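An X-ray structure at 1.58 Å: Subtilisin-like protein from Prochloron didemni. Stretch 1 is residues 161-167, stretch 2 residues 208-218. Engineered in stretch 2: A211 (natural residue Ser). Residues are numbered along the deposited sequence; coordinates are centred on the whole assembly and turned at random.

Stretch 1, residues 161-167: VLAVGAM
Stretch 2 (208-218) SGTAFATPIVS

No hydrogen bond joins these two stretches, although both contain polar groups and pack closely; the contact rests on van der Waals packing alone. It buries 340 Å², both sides summed.

V164 to M167 lie in an extended strand. Residues 210-218 are helical, with G209 at the N-cap and the helix continuing later in the chain. The axes approach to 6.8 Å, and their N-to-C directions differ by 117°. The CA atoms of V164 and T214 lie 5.4 Å apart, those of A166 and T210 5.2 Å. The register therefore runs backward: later strand residues meet earlier helix residues.

Strand alternation sends L162, V164 and A166 toward the helix, while A163 and M167 point away. V164 is the centre of the contact, with 99 Å² covered. Its chi1 is t (-177°). Its CG1 lies 3.8 Å from A213 CB and 3.7 Å from V217 CG2, so it packs against two residues one helical turn apart. V164 CB is 3.7 Å from T214 OG1.

V217 (chi1 t) also meets L162 (chi1 t, chi2 p), with L162 CD2 3.5 Å from V217 CG1. At the other end, A166 CB is 4.1 Å from T210 CG2 and 4.5 Å from A213 CB. The strand backbone also comes near A213, with G165 O 3.6 Å from A213 CB. T210 has chi1 p; its CB is 3.6 Å from V164 O.

T214 has chi1 m, and its OG1 donates a hydrogen bond to T210 O at 2.8 Å. T214 N donates to the same oxygen at 3.1 Å. The helix is kinked at P215, whose ring nitrogen has no hydrogen to donate. G209, at phi/psi 143/166, has a backbone shape that calls for glycine. A211 is engineered from Ser, points away and makes no contact with the strand.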

# COMPACT_ATOMS: atom_id res chain seq x y z
N VAL A 161 -4.04 10.15 5.00
CA VAL A 161 -3.46 9.15 4.12
C VAL A 161 -1.95 9.15 4.30
O VAL A 161 -1.36 10.17 4.65
CB VAL A 161 -3.88 9.40 2.66
CG1 VAL A 161 -3.24 8.40 1.70
CG2 VAL A 161 -5.41 9.32 2.59
N LEU A 162 -1.35 7.99 4.10
CA LEU A 162 0.10 7.87 4.00
C LEU A 162 0.45 7.72 2.52
O LEU A 162 0.13 6.70 1.91
CB LEU A 162 0.60 6.66 4.80
CG LEU A 162 2.11 6.41 4.82
CD1 LEU A 162 2.89 7.66 5.20
CD2 LEU A 162 2.42 5.25 5.77
N ALA A 163 1.05 8.76 1.95
CA ALA A 163 1.46 8.76 0.56
C ALA A 163 2.84 8.13 0.43
O ALA A 163 3.70 8.28 1.32
CB ALA A 163 1.50 10.20 0.04
N VAL A 164 3.07 7.42 -0.67
CA VAL A 164 4.33 6.72 -0.85
C VAL A 164 4.95 7.05 -2.20
O VAL A 164 4.36 6.81 -3.26
CB VAL A 164 4.17 5.19 -0.71
CG1 VAL A 164 5.51 4.48 -0.84
CG2 VAL A 164 3.46 4.81 0.60
N GLY A 165 6.15 7.62 -2.13
CA GLY A 165 7.00 7.82 -3.31
C GLY A 165 8.05 6.75 -3.43
O GLY A 165 8.18 5.90 -2.55
N ALA A 166 8.82 6.81 -4.52
CA ALA A 166 9.81 5.78 -4.85
C ALA A 166 11.24 6.29 -4.76
O ALA A 166 11.55 7.39 -5.24
CB ALA A 166 9.54 5.23 -6.26
N MET A 167 12.10 5.47 -4.16
CA MET A 167 13.52 5.73 -4.11
C MET A 167 14.26 4.52 -4.70
O MET A 167 13.71 3.42 -4.82
CB MET A 167 13.99 6.04 -2.69
CG MET A 167 13.69 4.96 -1.69
SD MET A 167 14.48 5.39 -0.11
CE MET A 167 13.89 4.05 0.92
N SER A 208 9.01 -1.22 -11.66
CA SER A 208 9.37 0.02 -10.99
C SER A 208 8.20 0.97 -10.98
O SER A 208 7.38 0.99 -11.91
CB SER A 208 10.57 0.68 -11.67
OG SER A 208 11.68 -0.22 -11.77
N GLY A 209 8.13 1.76 -9.92
CA GLY A 209 7.10 2.78 -9.81
C GLY A 209 6.59 2.93 -8.41
O GLY A 209 6.80 2.08 -7.54
N THR A 210 5.88 4.03 -8.16
CA THR A 210 5.29 4.24 -6.85
C THR A 210 4.24 3.19 -6.50
O THR A 210 4.02 2.94 -5.32
CB THR A 210 4.70 5.66 -6.68
OG1 THR A 210 3.61 5.89 -7.59
CG2 THR A 210 5.77 6.74 -6.88
N ALA A 211 3.62 2.56 -7.51
CA ALA A 211 2.68 1.47 -7.24
C ALA A 211 3.29 0.28 -6.53
O ALA A 211 2.57 -0.49 -5.89
CB ALA A 211 2.05 0.98 -8.54
N PHE A 212 4.60 0.11 -6.66
CA PHE A 212 5.29 -1.05 -6.09
C PHE A 212 5.99 -0.71 -4.78
O PHE A 212 6.16 -1.57 -3.90
CB PHE A 212 6.18 -1.68 -7.16
CG PHE A 212 5.43 -1.89 -8.42
CD1 PHE A 212 4.38 -2.78 -8.46
CD2 PHE A 212 5.65 -1.08 -9.51
CE1 PHE A 212 3.61 -2.93 -9.60
CE2 PHE A 212 4.89 -1.21 -10.65
CZ PHE A 212 3.88 -2.15 -10.70
N ALA A 213 6.32 0.56 -4.61
CA ALA A 213 6.80 1.08 -3.31
C ALA A 213 5.68 1.07 -2.27
O ALA A 213 5.90 0.79 -1.10
CB ALA A 213 7.33 2.51 -3.49
N THR A 214 4.46 1.39 -2.72
CA THR A 214 3.29 1.48 -1.84
C THR A 214 3.07 0.20 -1.00
O THR A 214 2.96 0.30 0.22
CB THR A 214 2.05 1.91 -2.65
OG1 THR A 214 2.28 3.21 -3.18
CG2 THR A 214 0.79 1.94 -1.80
N PRO A 215 3.04 -1.00 -1.62
CA PRO A 215 2.83 -2.22 -0.82
C PRO A 215 3.96 -2.56 0.12
O PRO A 215 3.74 -3.28 1.11
CB PRO A 215 2.61 -3.31 -1.88
CG PRO A 215 3.20 -2.75 -3.12
CD PRO A 215 2.96 -1.28 -3.06
N ILE A 216 5.17 -2.07 -0.14
CA ILE A 216 6.25 -2.25 0.81
C ILE A 216 5.89 -1.53 2.10
O ILE A 216 6.02 -2.07 3.21
CB ILE A 216 7.60 -1.78 0.25
CG1 ILE A 216 8.01 -2.67 -0.93
CG2 ILE A 216 8.67 -1.84 1.35
CD1 ILE A 216 9.26 -2.25 -1.64
N VAL A 217 5.43 -0.29 1.98
CA VAL A 217 4.98 0.46 3.16
C VAL A 217 3.76 -0.18 3.82
O VAL A 217 3.70 -0.29 5.04
CB VAL A 217 4.73 1.95 2.81
CG1 VAL A 217 4.10 2.70 3.98
CG2 VAL A 217 6.02 2.61 2.33
N SER A 218 2.78 -0.64 3.04
CA SER A 218 1.62 -1.32 3.61
C SER A 218 2.05 -2.56 4.40
O SER A 218 1.54 -2.81 5.50
CB SER A 218 0.66 -1.72 2.53
OG SER A 218 0.09 -0.55 1.96